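Long-range contact in conserved hypothetical protein (Bacteroides thetaiotaomicron, PDB 2FB0), which is of unknown function but, as a member of the antibiotic biosynthesis monooxygenase family with a dimeric alpha-beta barrel type of fold, is possibly an oxidoreductase: residues A[9-13]-A[84-90]. Residues are numbered along the deposited sequence; the frame is centred on the assembly and turned at random. Where two conformers were deposited one is given.
Sequences VFVRV and LAEMKLE
Antiparallel pairing can join strands far apart in sequence, as segments 9-13 and 84-90 do across 70 intervening residues. The backbones are extended in strands 9-12 and 86-90, which run at 165° to each other, 4.6 Å apart at closest approach; Leu84 still belongs to helix 72-84. Phe10 and Lys88 form a hydrogen-bonded pair (Phe10 N to Lys88 O 2.9 Å, Lys88 N to Phe10 O 2.8 Å), as do Arg12 and Glu86 (Arg12 N to Glu86 O 2.9 Å, Glu86 N to Arg12 O 3.0 Å). Between and beside them lie the non-hydrogen-bonded pairs Val11-Met87 and Val9-Leu89, CA atoms 4.6 and 4.3 Å apart, with CA-H...O contacts such as Val11 CA to Glu86 O, 3.3 Å.

Side chains alternate accordingly. On one face, Val9 and Val11, both t, meet selenomethionine Met87 (Val9 CG1 to Met87 CE 3.9 Å), while Val11 CG1 lies 3.5 Å from CB of Ala85, the first residue to leave helical geometry after helix 72-84. The other face carries Phe10 (m), Arg12, Glu86 and Lys88; Glu90 OE1 approaches the Phe10 ring edge, 3.3 Å from CE2, and also salt-bridges Arg6 of the second subunit. Arg12 is salt-bridged to Asp51.

Within the ferredoxin-like fold of this family, strand 5-12 is thus held between 52-59 and 86-93, while Val11 and Met87 pack beneath helix 72-84 and Val13 against helix 18-32.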
ATOM      1  N   VAL A   9       1.388  -5.135   4.236  1.00 21.70           N
ATOM      2  CA  VAL A   9       0.668  -6.267   4.817  1.00 22.13           C
ATOM      3  C   VAL A   9      -0.675  -6.373   4.115  1.00 22.16           C
ATOM      4  O   VAL A   9      -1.543  -5.519   4.288  1.00 21.90           O
ATOM      5  CB  VAL A   9       0.492  -6.105   6.344  1.00 22.72           C
ATOM      6  CG1 VAL A   9      -0.234  -7.326   6.939  1.00 22.11           C
ATOM      7  CG2 VAL A   9       1.863  -5.918   7.040  1.00 21.25           C
ATOM      8  N   PHE A  10      -0.811  -7.394   3.276  1.00 22.02           N
ATOM      9  CA  PHE A  10      -2.013  -7.586   2.470  1.00 23.44           C
ATOM     10  C   PHE A  10      -2.986  -8.464   3.227  1.00 23.70           C
ATOM     11  O   PHE A  10      -2.586  -9.448   3.840  1.00 24.13           O
ATOM     12  CB  PHE A  10      -1.657  -8.183   1.111  1.00 23.34           C
ATOM     13  CG  PHE A  10      -0.668  -7.344   0.341  1.00 24.32           C
ATOM     14  CD1 PHE A  10      -1.101  -6.262  -0.415  1.00 24.44           C
ATOM     15  CD2 PHE A  10       0.692  -7.623   0.402  1.00 25.29           C
ATOM     16  CE1 PHE A  10      -0.191  -5.470  -1.109  1.00 26.14           C
ATOM     17  CE2 PHE A  10       1.621  -6.834  -0.295  1.00 26.41           C
ATOM     18  CZ  PHE A  10       1.167  -5.750  -1.052  1.00 24.68           C
ATOM     19  N   VAL A  11      -4.252  -8.064   3.213  1.00 24.24           N
ATOM     20  CA  VAL A  11      -5.303  -8.748   3.961  1.00 24.36           C
ATOM     21  C   VAL A  11      -6.439  -9.116   3.007  1.00 25.23           C
ATOM     22  O   VAL A  11      -6.953  -8.256   2.267  1.00 24.77           O
ATOM     23  CB  VAL A  11      -5.855  -7.889   5.130  1.00 24.15           C
ATOM     24  CG1 VAL A  11      -6.881  -8.680   5.962  1.00 23.39           C
ATOM     25  CG2 VAL A  11      -4.725  -7.374   6.044  1.00 22.29           C
ATOM     26  N   ARG A  12      -6.806 -10.396   3.004  0.62 25.33           N
ATOM     27  CA  ARG A  12      -7.966 -10.868   2.250  0.62 26.08           C
ATOM     28  C   ARG A  12      -9.077 -11.183   3.257  0.62 26.08           C
ATOM     29  O   ARG A  12      -8.857 -11.921   4.221  0.62 25.85           O
ATOM     30  CB  ARG A  12      -7.602 -12.099   1.399  0.62 26.59           C
ATOM     31  CG  ARG A  12      -8.593 -12.415   0.260  0.62 29.65           C
ATOM     32  CD  ARG A  12      -9.795 -13.222   0.750  0.62 34.26           C
ATOM     33  NE  ARG A  12     -10.934 -13.166  -0.171  0.62 37.74           N
ATOM     34  CZ  ARG A  12     -12.143 -13.670   0.081  0.62 38.37           C
ATOM     35  NH1 ARG A  12     -12.396 -14.293   1.232  0.62 39.07           N
ATOM     36  NH2 ARG A  12     -13.104 -13.545  -0.827  0.62 38.94           N
ATOM     37  N   VAL A  13     -10.255 -10.610   3.033  1.00 25.97           N
ATOM     38  CA  VAL A  13     -11.377 -10.714   3.967  1.00 26.39           C
ATOM     39  C   VAL A  13     -12.715 -10.819   3.217  1.00 27.48           C
ATOM     40  O   VAL A  13     -12.915 -10.144   2.195  1.00 27.13           O
ATOM     41  CB  VAL A  13     -11.392  -9.501   4.958  1.00 26.53           C
ATOM     42  CG1 VAL A  13     -11.614  -8.153   4.218  1.00 26.33           C
ATOM     43  CG2 VAL A  13     -12.410  -9.707   6.076  1.00 25.06           C
ATOM     44  N   LEU A  84     -10.480 -12.849  11.720  1.00 26.40           N
ATOM     45  CA  LEU A  84     -11.438 -12.380  10.708  1.00 25.77           C
ATOM     46  C   LEU A  84     -10.998 -12.582   9.264  1.00 25.41           C
ATOM     47  O   LEU A  84     -11.827 -12.603   8.352  1.00 26.26           O
ATOM     48  CB  LEU A  84     -11.716 -10.885  10.921  1.00 25.23           C
ATOM     49  CG  LEU A  84     -12.450 -10.430  12.180  1.00 25.22           C
ATOM     50  CD1 LEU A  84     -12.176  -8.943  12.448  1.00 22.40           C
ATOM     51  CD2 LEU A  84     -13.956 -10.711  12.080  1.00 22.14           C
ATOM     52  N   ALA A  85      -9.698 -12.730   9.041  1.00 25.57           N
ATOM     53  CA  ALA A  85      -9.149 -12.566   7.698  1.00 25.46           C
ATOM     54  C   ALA A  85      -7.807 -13.280   7.536  1.00 25.86           C
ATOM     55  O   ALA A  85      -7.264 -13.819   8.503  1.00 25.51           O
ATOM     56  CB  ALA A  85      -9.009 -11.040   7.386  1.00 24.63           C
ATOM     57  N   GLU A  86      -7.272 -13.283   6.316  1.00 26.36           N
ATOM     58  CA  GLU A  86      -5.938 -13.842   6.071  1.00 27.68           C
ATOM     59  C   GLU A  86      -4.934 -12.743   5.747  1.00 27.11           C
ATOM     60  O   GLU A  86      -5.192 -11.875   4.906  1.00 26.33           O
ATOM     61  CB  GLU A  86      -5.957 -14.895   4.957  1.00 28.28           C
ATOM     62  CG  GLU A  86      -6.909 -16.094   5.219  1.00 35.55           C
ATOM     63  CD  GLU A  86      -6.634 -16.864   6.533  1.00 43.22           C
ATOM     64  OE1 GLU A  86      -5.451 -17.035   6.925  1.00 46.74           O
ATOM     65  OE2 GLU A  86      -7.620 -17.321   7.169  1.00 46.68           O
HETATM   66  N   MSE A  87      -3.788 -12.797   6.416  1.00 27.10           N
HETATM   67  CA  MSE A  87      -2.783 -11.749   6.326  1.00 27.81           C
HETATM   68  C   MSE A  87      -1.515 -12.281   5.689  1.00 27.74           C
HETATM   69  O   MSE A  87      -1.104 -13.413   5.978  1.00 27.58           O
HETATM   70  CB  MSE A  87      -2.441 -11.229   7.720  1.00 27.76           C
HETATM   71  CG  MSE A  87      -3.599 -10.618   8.464  1.00 28.26           C
HETATM   72 SE   MSE A  87      -3.069  -9.934  10.207  0.60 29.03          SE
HETATM   73  CE  MSE A  87      -1.191  -9.657   9.927  1.00 33.52           C
ATOM     74  N   LYS A  88      -0.897 -11.460   4.841  1.00 27.01           N
ATOM     75  CA  LYS A  88       0.435 -11.752   4.306  1.00 27.22           C
ATOM     76  C   LYS A  88       1.333 -10.527   4.449  1.00 25.89           C
ATOM     77  O   LYS A  88       1.101  -9.492   3.815  1.00 24.51           O
ATOM     78  CB  LYS A  88       0.383 -12.172   2.835  1.00 27.56           C
ATOM     79  CG  LYS A  88       1.784 -12.489   2.254  1.00 29.03           C
ATOM     80  CD  LYS A  88       1.742 -12.632   0.720  1.00 30.05           C
ATOM     81  CE  LYS A  88       3.123 -12.967   0.144  1.00 33.16           C
ATOM     82  NZ  LYS A  88       2.994 -13.504  -1.246  1.00 37.11           N
ATOM     83  N   LEU A  89       2.373 -10.669   5.257  1.00 25.31           N
ATOM     84  CA  LEU A  89       3.297  -9.581   5.514  1.00 25.18           C
ATOM     85  C   LEU A  89       4.520  -9.652   4.585  1.00 25.17           C
ATOM     86  O   LEU A  89       5.142 -10.710   4.425  1.00 24.32           O
ATOM     87  CB  LEU A  89       3.700  -9.589   6.992  1.00 25.59           C
ATOM     88  CG  LEU A  89       4.740  -8.576   7.489  1.00 25.08           C
ATOM     89  CD1 LEU A  89       4.541  -8.366   8.974  1.00 27.59           C
ATOM     90  CD2 LEU A  89       6.143  -9.077   7.198  1.00 25.26           C
ATOM     91  N   GLU A  90       4.840  -8.525   3.956  1.00 24.44           N
ATOM     92  CA  GLU A  90       6.059  -8.398   3.162  1.00 24.85           C
ATOM     93  C   GLU A  90       6.885  -7.241   3.734  1.00 24.86           C
ATOM     94  O   GLU A  90       6.345  -6.171   4.038  1.00 23.72           O
ATOM     95  CB  GLU A  90       5.749  -8.174   1.678  1.00 25.00           C
ATOM     96  CG  GLU A  90       4.848  -9.257   1.062  1.00 26.06           C
ATOM     97  CD  GLU A  90       4.762  -9.190  -0.452  1.00 27.00           C
ATOM     98  OE1 GLU A  90       4.565  -8.097  -1.028  1.00 27.27           O
ATOM     99  OE2 GLU A  90       4.889 -10.257  -1.079  1.00 30.79           O
TER